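Local coordinates for branched-chain-amino-acid aminotransferase (Pseudomonas sp. UW4, PDB 6JIF), which catalyses the PLP-dependent transfer of amino groups between branched-chain amino acids and 2-oxo acids, at residues T236-V241 and V289-L294; Q188-D193 and A227-P232; F255-S260 and V284-V289; F247-D252 and D296-G301. One frame throughout, in Å; residues are numbered along the deposited sequence.

Contact 1 (T236-V241 and V289-L294); sequences TKIEEV and VFIDKL. With PLP (pyridoxal-5'-phosphate), chain D.
Ile238 pushes its end carbon into a hollow of the 289-294 loop. Ile238 CD1 lies 4.0 Å from each of Val289 CG1, Ile291 CD1 and Leu294 CD2, which form the hollow. Its straight second torsion (chi2 173°) carries CD1 out among these three methyls. The side chains of Ile291 and Leu294 cross that of Ile238 at about a right angle. A second fit lies nearer the surface. There the stem of Lys237 runs alongside Phe290, with Lys237 CG 3.8 Å from Phe290 CD1. Ile291 CG2 also presses against Thr236 O. The backbones form a single bridge, at Lys237 and Phe290. Ile291 N gives a nearly straight bond to Thr236 O (2.9 Å), and Ile238 N bonds to Val289 O (2.9 Å). A water accepts a hydrogen bond from Val289 N and donates one to Ile238 O. Further along the strand, Glu239 and Glu240 both face Tyr229 in a classic beta bulge. Glu240 OE1 lies 2.8 Å from PLP N1, while its OE2 accepts from Leu264 N. A glutamate at this nitrogen is as in other class IV aminotransferases. A leucine in place of Glu240 would probably leave the pyridine nitrogen without its carboxylate partner and Leu264 N without its acceptor. Strand 238-241 pairs antiparallel with strand 227-230. Ile238 also touches Ile228 and Leu230 there and Phe246 of strand 245-250, while Ile291 rests on Ile189 of strand 185-189.

Contact 2 (Q188-D193 and A227-P232); sequences QISSYD and AIYLDP
Asp193 OD1, which rests against the ring of Pro232, is gripped by His235 NE2 and by a water. That water lies 2.7 Å from Asp193 OD1 and 2.6 Å from Leu230 O, so it spans the two segments. A second water donates hydrogen bonds to Asp193 OD2 and Pro232 O. Gln198 N of the second subunit also bonds to Asp193 OD2. Where the two segments of this chain come closer, they pair as parallel strands of a beta-alpha-beta unit, with helix 206-221 as the crossover. Ile228 N bonds to Gln188 O (2.9 Å), and Ser190 N bonds to Ile228 O (2.9 Å). Beyond this the segments part, and Leu230 N donates to a water near Ser190 O and Tyr192 O. Ser190 OG sits opposite its own backbone N (chi1 177°), where it accepts from Tyr192 N in an ST turn. Tyr192 O lies at the edge of the Tyr229 ring, in its plane. Ile189 packs tightly, with CD1 3.5 Å from Ile228 CG2. Its other branch, CG2, meets Leu230 CD1 at 3.9 Å. Several donors thus surround the buried Asp193 carboxylate, which would be expected to help keep it ionised beside the second subunit.

Contact 3 (F255-S260 and V284-V289); sequences FVTPNS and VVEGDV
Val256 turns CG1 opposite its backbone N (chi1 -177°), which brings that methyl 3.9 Å from Val289 CG2. The other methyl, Val256 CG2, lies 4.0 Å from Val285 CB, and these two valines run side by side. Val289 CG2 fills a notch, since it also meets Pro258 CG at 3.9 Å. In Thr257 the torsion chi1 of -169° splits the branches. OG1 bonds to Phe246 O of the neighbouring strand, and CG2 turns to the Glu286 stem, 3.9 Å from Glu286 CG. The backbones form a parallel ladder, the two strands of a beta-alpha-beta unit with helix 267-278 in the crossover. Val285 N bonds to Phe255 O, and Thr257 N bonds to Val285 O. Gly287 N bonds to Thr257 O, and Asn259 N closes the series on Gly287 O at 3.1 Å, with a more bent angle of 141°. Ile267 N and Thr268 OG1, at the start of the crossover helix, bond to PLP. Past the ladder a water donates hydrogen bonds to Asn259 O (2.8 Å) and Asp288 OD1 (2.8 Å). The packing of Val256, Val285 and Val289 is apolar, while at the loop end a water bridges two acceptors, Asn259 O and Asp288 OD1, that could not bond directly.

Contact 4 (F247-D252 and D296-G301); sequences FGITHD and DFKEAG
Phe247 and Gly301 are partners in an antiparallel strand pair that carries a classic beta bulge, with Lys298 and Glu299 both facing Ile249. Four backbone hydrogen bonds hold it. Phe247 N bonds to Gly301 O at 2.8 Å, and Gly301 N bonds back to Phe247 O. Ile249 N bonds to Glu299 O, and Lys298 N bonds to Ile249 O at 2.8 Å. Two CH-pi contacts come next. The first torsion of Phe247 (chi1 68°) folds its ring over the partner strand, and Gly301 CA lies over one face, 3.9 Å from the centroid. An alanine in place of Phe247 would probably open a gap over Gly301 and leave the Phe255 ring without the ring it meets. In the second, Gly248 CA lies over one face of the Phe297 ring, with Asp296 CB over the centre of the other. Apolar packing adds Ile249 CB against Glu299 CB at 4.0 Å. Polar side chains fill the bulge end. The Lys298 stem passes Thr250 O, with CE 3.4 Å away, and its NZ bonds to Asn253 OD1. The His251 ring has Lys298 N over one face, and its NE2 bonds to Ser295 O. The Glu299 carboxylate hydrogen-bonds to Thr334 OG1 and Val333 N of helix 332-346.

Overall arrangement
From the N terminus, contact 2 closes first, when 227-232 returns beside 188-193 after helix 206-221. The chain then opens three loops in turn, at 236-241, 247-252 and 255-260. Contact 3 closes first of these, at 284-289 after helix 267-278, so it lies within the loops of both contact 1 and contact 4. Contact 1 closes next, at 289-294, and shares Val289 with contact 3. Contact 4 closes last, at 296-301. Contacts 1 and 4 therefore cross. All four reach the same mixed sheet. Contact 1 borders contact 2 through strands 227-230 and 238-241, and contact 3 borders contact 4 through strands 245-250 and 255-258.

Contact 1 (T236-V241 and V289-L294)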
# COMPACT_ATOMS: atom_id res chain seq x y z
N THR B 236 -7.67 19.75 -9.34
CA THR B 236 -7.99 20.53 -10.53
C THR B 236 -7.48 19.93 -11.83
O THR B 236 -7.85 20.44 -12.90
CB THR B 236 -7.43 21.96 -10.39
OG1 THR B 236 -6.01 21.94 -10.23
CG2 THR B 236 -8.13 22.66 -9.23
N LYS B 237 -6.65 18.88 -11.78
CA LYS B 237 -5.96 18.36 -12.97
C LYS B 237 -6.09 16.84 -13.03
O LYS B 237 -5.96 16.17 -12.01
CB LYS B 237 -4.45 18.76 -12.92
CG LYS B 237 -4.21 20.24 -13.12
CD LYS B 237 -2.77 20.67 -12.69
CE LYS B 237 -2.58 20.53 -11.20
NZ LYS B 237 -1.37 21.28 -10.65
N ILE B 238 -6.35 16.29 -14.22
CA ILE B 238 -6.43 14.84 -14.37
C ILE B 238 -5.06 14.21 -14.18
O ILE B 238 -4.06 14.68 -14.73
CB ILE B 238 -6.98 14.49 -15.76
CG1 ILE B 238 -8.41 14.99 -15.85
CG2 ILE B 238 -6.90 12.96 -16.05
CD1 ILE B 238 -9.04 14.85 -17.24
N GLU B 239 -5.01 13.10 -13.45
CA GLU B 239 -3.79 12.32 -13.29
C GLU B 239 -3.89 10.91 -13.84
O GLU B 239 -2.99 10.50 -14.57
CB GLU B 239 -3.41 12.26 -11.82
CG GLU B 239 -3.07 13.63 -11.27
CD GLU B 239 -1.80 13.60 -10.42
OE1 GLU B 239 -1.53 12.53 -9.81
OE2 GLU B 239 -1.09 14.65 -10.38
N GLU B 240 -4.96 10.16 -13.53
CA GLU B 240 -5.01 8.76 -13.94
C GLU B 240 -6.45 8.36 -14.20
O GLU B 240 -7.38 8.85 -13.56
CB GLU B 240 -4.47 7.76 -12.89
CG GLU B 240 -3.02 7.97 -12.47
CD GLU B 240 -2.05 7.36 -13.45
OE1 GLU B 240 -2.49 6.84 -14.51
OE2 GLU B 240 -0.85 7.37 -13.13
N VAL B 241 -6.61 7.38 -15.09
CA VAL B 241 -7.96 6.85 -15.42
C VAL B 241 -7.96 5.42 -14.90
O VAL B 241 -7.38 4.54 -15.56
CB VAL B 241 -8.24 6.91 -16.92
CG1 VAL B 241 -9.66 6.33 -17.28
CG2 VAL B 241 -8.09 8.34 -17.45
N VAL B 289 -3.44 18.98 -17.38
CA VAL B 289 -4.71 18.70 -18.05
C VAL B 289 -5.81 19.12 -17.07
O VAL B 289 -6.17 18.40 -16.14
CB VAL B 289 -4.81 17.22 -18.44
CG1 VAL B 289 -6.17 16.91 -19.11
CG2 VAL B 289 -3.66 16.77 -19.51
N PHE B 290 -6.36 20.32 -17.26
CA PHE B 290 -7.35 20.83 -16.32
C PHE B 290 -8.73 20.18 -16.48
O PHE B 290 -9.26 20.04 -17.59
CB PHE B 290 -7.43 22.34 -16.48
CG PHE B 290 -6.21 23.04 -15.94
CD1 PHE B 290 -6.04 23.20 -14.55
CD2 PHE B 290 -5.24 23.55 -16.77
CE1 PHE B 290 -4.89 23.83 -14.03
CE2 PHE B 290 -4.07 24.18 -16.27
CZ PHE B 290 -3.92 24.34 -14.91
N ILE B 291 -9.35 19.84 -15.34
CA ILE B 291 -10.66 19.16 -15.43
C ILE B 291 -11.78 20.13 -15.83
O ILE B 291 -12.82 19.68 -16.35
CB ILE B 291 -10.96 18.44 -14.09
CG1 ILE B 291 -12.19 17.52 -14.21
CG2 ILE B 291 -11.19 19.50 -12.96
CD1 ILE B 291 -12.14 16.51 -15.35
N ASP B 292 -11.58 21.45 -15.64
CA ASP B 292 -12.53 22.45 -16.10
C ASP B 292 -12.34 22.80 -17.59
O ASP B 292 -13.08 23.64 -18.12
CB ASP B 292 -12.44 23.72 -15.23
CG ASP B 292 -10.98 24.32 -15.17
OD1 ASP B 292 -10.06 23.64 -14.58
OD2 ASP B 292 -10.79 25.49 -15.66
N LYS B 293 -11.46 22.12 -18.30
CA LYS B 293 -11.21 22.41 -19.72
C LYS B 293 -11.32 21.18 -20.58
O LYS B 293 -10.55 21.02 -21.54
CB LYS B 293 -9.85 23.10 -19.90
CG LYS B 293 -9.77 24.49 -19.22
CD LYS B 293 -10.74 25.50 -19.79
CE LYS B 293 -10.49 25.87 -21.22
NZ LYS B 293 -9.20 26.52 -21.43
N LEU B 294 -12.28 20.26 -20.29
CA LEU B 294 -12.39 19.06 -21.12
C LEU B 294 -12.72 19.41 -22.56
O LEU B 294 -12.40 18.63 -23.47
CB LEU B 294 -13.47 18.11 -20.57
CG LEU B 294 -13.08 17.60 -19.18
CD1 LEU B 294 -14.08 16.53 -18.76
CD2 LEU B 294 -11.74 17.02 -19.23
N1 PLP D . -1.53 4.18 -14.56
C2 PLP D . -1.46 3.48 -13.39
C2A PLP D . -1.97 4.16 -12.16
C3 PLP D . -0.88 2.21 -13.36
O3 PLP D . -0.77 1.54 -12.17
C4 PLP D . -0.40 1.63 -14.57
C4A PLP D . 0.42 0.35 -14.56
C5 PLP D . -0.52 2.40 -15.74
C6 PLP D . -1.06 3.65 -15.70
C5A PLP D . -0.14 1.92 -17.11
O4P PLP D . 1.17 1.49 -17.14
P PLP D . 1.63 0.56 -18.35
O1P PLP D . 1.31 1.22 -19.66
O2P PLP D . 3.15 0.50 -18.13
O3P PLP D . 0.95 -0.81 -18.29
O HOH W 1 -2.58 16.89 -15.48

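Contact 2 (Q188-D193 and A227-P232)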
# COMPACT_ATOMS: atom_id res chain seq x y z
N GLN B 188 -15.96 8.29 -14.26
CA GLN B 188 -16.46 9.26 -13.29
C GLN B 188 -15.31 9.86 -12.47
O GLN B 188 -14.49 9.12 -11.93
CB GLN B 188 -17.43 8.61 -12.32
CG GLN B 188 -18.08 9.60 -11.38
CD GLN B 188 -18.96 8.91 -10.40
OE1 GLN B 188 -18.55 8.01 -9.67
NE2 GLN B 188 -20.23 9.32 -10.39
N ILE B 189 -15.27 11.18 -12.36
CA ILE B 189 -14.25 11.79 -11.46
C ILE B 189 -14.48 11.33 -10.04
O ILE B 189 -15.61 11.29 -9.55
CB ILE B 189 -14.28 13.33 -11.56
CG1 ILE B 189 -13.85 13.79 -12.94
CG2 ILE B 189 -13.41 13.98 -10.46
CD1 ILE B 189 -12.57 13.15 -13.50
N SER B 190 -13.39 10.99 -9.33
CA SER B 190 -13.49 10.57 -7.95
C SER B 190 -13.03 11.68 -7.01
O SER B 190 -12.17 12.49 -7.36
CB SER B 190 -12.63 9.33 -7.70
OG SER B 190 -12.68 8.96 -6.33
N SER B 191 -13.62 11.73 -5.83
CA SER B 191 -13.15 12.64 -4.78
C SER B 191 -12.01 12.05 -3.98
O SER B 191 -11.38 12.77 -3.17
CB SER B 191 -14.29 12.98 -3.85
OG SER B 191 -14.65 11.83 -3.13
N TYR B 192 -11.70 10.78 -4.22
CA TYR B 192 -10.65 10.13 -3.44
C TYR B 192 -9.31 10.20 -4.15
O TYR B 192 -9.23 10.58 -5.30
CB TYR B 192 -11.05 8.68 -3.16
CG TYR B 192 -12.26 8.60 -2.22
CD1 TYR B 192 -12.11 8.75 -0.87
CD2 TYR B 192 -13.53 8.39 -2.73
CE1 TYR B 192 -13.22 8.72 -0.01
CE2 TYR B 192 -14.62 8.31 -1.90
CZ TYR B 192 -14.48 8.48 -0.55
OH TYR B 192 -15.60 8.40 0.24
N ASP B 193 -8.23 9.82 -3.44
CA ASP B 193 -6.89 9.86 -4.03
C ASP B 193 -6.25 8.47 -4.14
O ASP B 193 -6.22 7.73 -3.16
CB ASP B 193 -5.93 10.73 -3.18
CG ASP B 193 -6.39 12.18 -3.02
OD1 ASP B 193 -6.74 12.82 -4.05
OD2 ASP B 193 -6.38 12.70 -1.87
N ALA B 227 -13.04 4.96 -11.93
CA ALA B 227 -12.82 6.29 -11.39
C ALA B 227 -11.66 6.94 -12.12
O ALA B 227 -10.72 6.27 -12.55
CB ALA B 227 -12.50 6.22 -9.90
N ILE B 228 -11.73 8.25 -12.25
CA ILE B 228 -10.60 9.05 -12.72
C ILE B 228 -10.12 9.86 -11.52
O ILE B 228 -10.94 10.42 -10.77
CB ILE B 228 -10.99 9.95 -13.91
CG1 ILE B 228 -11.13 9.11 -15.17
CG2 ILE B 228 -9.90 10.99 -14.16
CD1 ILE B 228 -11.67 9.88 -16.39
N TYR B 229 -8.81 9.90 -11.33
CA TYR B 229 -8.15 10.55 -10.19
C TYR B 229 -7.55 11.85 -10.66
O TYR B 229 -6.91 11.90 -11.74
CB TYR B 229 -7.05 9.65 -9.60
CG TYR B 229 -7.64 8.36 -9.11
CD1 TYR B 229 -8.26 8.33 -7.88
CD2 TYR B 229 -7.66 7.22 -9.93
CE1 TYR B 229 -8.86 7.16 -7.43
CE2 TYR B 229 -8.28 6.03 -9.51
CZ TYR B 229 -8.90 6.03 -8.25
OH TYR B 229 -9.49 4.88 -7.79
N LEU B 230 -7.77 12.90 -9.86
CA LEU B 230 -7.21 14.22 -10.07
C LEU B 230 -5.97 14.40 -9.21
O LEU B 230 -5.71 13.62 -8.29
CB LEU B 230 -8.26 15.32 -9.74
CG LEU B 230 -9.57 15.19 -10.54
CD1 LEU B 230 -10.38 16.41 -10.26
CD2 LEU B 230 -9.38 15.06 -12.05
N ASP B 231 -5.25 15.48 -9.46
CA ASP B 231 -4.05 15.74 -8.64
C ASP B 231 -4.44 15.85 -7.16
O ASP B 231 -5.46 16.47 -6.83
CB ASP B 231 -3.33 16.98 -9.12
CG ASP B 231 -4.03 18.24 -8.77
OD1 ASP B 231 -5.02 18.54 -9.46
OD2 ASP B 231 -3.57 18.93 -7.85
N PRO B 232 -3.70 15.19 -6.27
CA PRO B 232 -4.16 15.08 -4.90
C PRO B 232 -4.07 16.40 -4.14
O PRO B 232 -4.83 16.60 -3.18
CB PRO B 232 -3.24 13.99 -4.31
CG PRO B 232 -2.01 13.99 -5.22
CD PRO B 232 -2.65 14.21 -6.59
O HOH W 2 -9.33 12.39 -7.53
O HOH W 3 -6.23 11.79 -6.54
O HOH W 4 -6.96 15.29 -2.01

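Contact 3 (F255-S260 and V284-V289)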
# COMPACT_ATOMS: atom_id res chain seq x y z
N PHE B 255 -1.35 15.22 -29.10
CA PHE B 255 -1.54 14.14 -28.13
C PHE B 255 -1.11 14.70 -26.78
O PHE B 255 0.06 15.07 -26.62
CB PHE B 255 -0.71 12.93 -28.54
CG PHE B 255 -0.78 11.74 -27.59
CD1 PHE B 255 0.02 11.72 -26.42
CD2 PHE B 255 -1.60 10.64 -27.86
CE1 PHE B 255 -0.01 10.61 -25.56
CE2 PHE B 255 -1.64 9.54 -27.01
CZ PHE B 255 -0.83 9.52 -25.85
N VAL B 256 -2.06 14.85 -25.84
CA VAL B 256 -1.77 15.52 -24.56
C VAL B 256 -1.90 14.51 -23.43
O VAL B 256 -2.90 13.80 -23.32
CB VAL B 256 -2.71 16.72 -24.35
CG1 VAL B 256 -2.37 17.43 -23.08
CG2 VAL B 256 -2.57 17.66 -25.55
N THR B 257 -0.90 14.47 -22.55
CA THR B 257 -1.02 13.55 -21.42
C THR B 257 -0.46 14.20 -20.15
O THR B 257 0.46 15.04 -20.21
CB THR B 257 -0.33 12.21 -21.79
OG1 THR B 257 -0.64 11.21 -20.80
CG2 THR B 257 1.20 12.39 -21.90
N PRO B 258 -1.04 13.88 -18.97
CA PRO B 258 -0.59 14.52 -17.72
C PRO B 258 0.85 14.24 -17.37
O PRO B 258 1.39 13.17 -17.64
CB PRO B 258 -1.52 13.91 -16.65
CG PRO B 258 -2.84 13.63 -17.43
CD PRO B 258 -2.28 13.11 -18.77
N ASN B 259 1.46 15.24 -16.72
CA ASN B 259 2.82 15.15 -16.21
C ASN B 259 2.78 15.67 -14.79
O ASN B 259 2.34 16.80 -14.56
CB ASN B 259 3.74 16.00 -17.09
CG ASN B 259 5.19 15.93 -16.67
OD1 ASN B 259 5.60 14.99 -16.04
ND2 ASN B 259 5.96 16.90 -17.09
N SER B 260 3.16 14.85 -13.83
CA SER B 260 3.25 15.31 -12.44
C SER B 260 4.03 14.27 -11.66
O SER B 260 4.14 13.11 -12.11
CB SER B 260 1.86 15.49 -11.83
OG SER B 260 1.48 14.38 -11.04
N VAL B 284 3.29 16.13 -29.37
CA VAL B 284 2.96 15.64 -28.04
C VAL B 284 3.14 16.77 -27.04
O VAL B 284 4.10 17.53 -27.14
CB VAL B 284 3.84 14.43 -27.66
CG1 VAL B 284 3.65 14.12 -26.14
CG2 VAL B 284 3.40 13.28 -28.47
N VAL B 285 2.19 16.90 -26.12
CA VAL B 285 2.30 17.78 -24.96
C VAL B 285 2.18 16.95 -23.69
O VAL B 285 1.19 16.24 -23.48
CB VAL B 285 1.21 18.86 -24.97
CG1 VAL B 285 1.37 19.73 -23.75
CG2 VAL B 285 1.25 19.69 -26.28
N GLU B 286 3.18 17.06 -22.80
CA GLU B 286 3.12 16.49 -21.47
C GLU B 286 2.99 17.63 -20.48
O GLU B 286 3.90 18.44 -20.33
CB GLU B 286 4.34 15.63 -21.17
CG GLU B 286 4.47 14.46 -22.09
CD GLU B 286 5.69 13.65 -21.73
OE1 GLU B 286 5.77 13.21 -20.54
OE2 GLU B 286 6.58 13.50 -22.59
N GLY B 287 1.83 17.75 -19.84
CA GLY B 287 1.67 18.93 -19.01
C GLY B 287 0.44 18.88 -18.12
O GLY B 287 0.04 17.79 -17.70
N ASP B 288 -0.18 20.02 -17.83
CA ASP B 288 -1.33 20.08 -16.93
C ASP B 288 -2.60 19.94 -17.76
O ASP B 288 -2.81 20.69 -18.72
CB ASP B 288 -1.38 21.41 -16.19
CG ASP B 288 -0.29 21.54 -15.14
OD1 ASP B 288 0.24 20.50 -14.69
OD2 ASP B 288 -0.02 22.71 -14.74
N VAL B 289 -3.44 18.98 -17.38
CA VAL B 289 -4.71 18.70 -18.05
C VAL B 289 -5.81 19.12 -17.07
O VAL B 289 -6.17 18.40 -16.14
CB VAL B 289 -4.81 17.22 -18.44
CG1 VAL B 289 -6.17 16.91 -19.11
CG2 VAL B 289 -3.66 16.77 -19.51
O HOH W 5 -0.20 17.82 -14.13

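Contact 4 (F247-D252 and D296-G301)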
# COMPACT_ATOMS: atom_id res chain seq x y z
N PHE B 247 -4.99 10.18 -21.98
CA PHE B 247 -4.54 11.07 -23.04
C PHE B 247 -5.76 11.76 -23.65
O PHE B 247 -6.88 11.22 -23.65
CB PHE B 247 -3.68 10.35 -24.09
CG PHE B 247 -4.45 9.37 -24.93
CD1 PHE B 247 -5.16 9.79 -26.06
CD2 PHE B 247 -4.52 8.04 -24.56
CE1 PHE B 247 -5.88 8.87 -26.83
CE2 PHE B 247 -5.28 7.13 -25.30
CZ PHE B 247 -5.96 7.55 -26.45
N GLY B 248 -5.55 12.99 -24.09
CA GLY B 248 -6.54 13.72 -24.87
C GLY B 248 -5.93 14.08 -26.21
O GLY B 248 -4.73 14.25 -26.33
N ILE B 249 -6.78 14.21 -27.23
CA ILE B 249 -6.38 14.66 -28.56
C ILE B 249 -7.00 16.01 -28.78
O ILE B 249 -8.23 16.11 -28.77
CB ILE B 249 -6.86 13.69 -29.66
CG1 ILE B 249 -6.39 12.27 -29.40
CG2 ILE B 249 -6.42 14.23 -31.05
CD1 ILE B 249 -4.86 12.10 -29.34
N THR B 250 -6.20 17.07 -28.91
CA THR B 250 -6.75 18.41 -29.05
C THR B 250 -7.38 18.63 -30.42
O THR B 250 -7.17 17.87 -31.37
CB THR B 250 -5.68 19.48 -28.86
OG1 THR B 250 -4.73 19.36 -29.93
CG2 THR B 250 -5.02 19.30 -27.54
N HIS B 251 -8.09 19.76 -30.53
CA HIS B 251 -8.69 20.10 -31.82
C HIS B 251 -7.65 20.31 -32.90
O HIS B 251 -7.93 20.02 -34.07
CB HIS B 251 -9.59 21.32 -31.66
CG HIS B 251 -10.79 21.02 -30.84
ND1 HIS B 251 -11.89 20.38 -31.36
CD2 HIS B 251 -11.05 21.21 -29.52
CE1 HIS B 251 -12.78 20.19 -30.41
NE2 HIS B 251 -12.30 20.70 -29.28
N ASP B 252 -6.44 20.76 -32.54
CA ASP B 252 -5.35 20.81 -33.51
C ASP B 252 -4.46 19.59 -33.46
O ASP B 252 -3.27 19.69 -33.76
CB ASP B 252 -4.51 22.08 -33.37
CG ASP B 252 -4.10 22.39 -31.96
OD1 ASP B 252 -4.35 21.58 -31.04
OD2 ASP B 252 -3.53 23.48 -31.79
N ASP B 296 -11.17 21.17 -24.43
CA ASP B 296 -9.95 21.20 -25.23
C ASP B 296 -9.79 19.99 -26.16
O ASP B 296 -9.01 20.08 -27.12
CB ASP B 296 -8.69 21.13 -24.34
CG ASP B 296 -8.48 22.36 -23.48
OD1 ASP B 296 -9.21 23.36 -23.61
OD2 ASP B 296 -7.55 22.27 -22.64
N PHE B 297 -10.43 18.85 -25.88
CA PHE B 297 -10.13 17.59 -26.56
C PHE B 297 -11.28 17.19 -27.46
O PHE B 297 -12.43 17.24 -27.02
CB PHE B 297 -9.86 16.50 -25.52
CG PHE B 297 -8.74 16.86 -24.60
CD1 PHE B 297 -7.48 17.13 -25.11
CD2 PHE B 297 -8.98 17.03 -23.23
CE1 PHE B 297 -6.43 17.52 -24.29
CE2 PHE B 297 -7.94 17.41 -22.38
CZ PHE B 297 -6.65 17.67 -22.92
N LYS B 298 -10.98 16.79 -28.71
CA LYS B 298 -12.04 16.21 -29.52
C LYS B 298 -12.14 14.69 -29.34
O LYS B 298 -13.12 14.09 -29.76
CB LYS B 298 -11.83 16.59 -31.00
CG LYS B 298 -10.46 16.11 -31.56
CD LYS B 298 -10.31 16.58 -33.04
CE LYS B 298 -8.99 16.08 -33.63
NZ LYS B 298 -8.79 16.27 -35.15
N GLU B 299 -11.14 14.06 -28.73
CA GLU B 299 -11.12 12.64 -28.42
C GLU B 299 -10.33 12.49 -27.13
O GLU B 299 -9.49 13.35 -26.79
CB GLU B 299 -10.39 11.78 -29.50
CG GLU B 299 -10.97 11.82 -30.83
CD GLU B 299 -10.23 10.92 -31.81
OE1 GLU B 299 -9.74 9.86 -31.35
OE2 GLU B 299 -10.16 11.28 -33.04
N ALA B 300 -10.58 11.40 -26.42
CA ALA B 300 -9.79 11.10 -25.24
C ALA B 300 -9.79 9.60 -25.00
O ALA B 300 -10.69 8.89 -25.42
CB ALA B 300 -10.31 11.85 -24.00
N GLY B 301 -8.77 9.13 -24.29
CA GLY B 301 -8.62 7.72 -24.01
C GLY B 301 -7.72 7.47 -22.82
O GLY B 301 -7.20 8.40 -22.17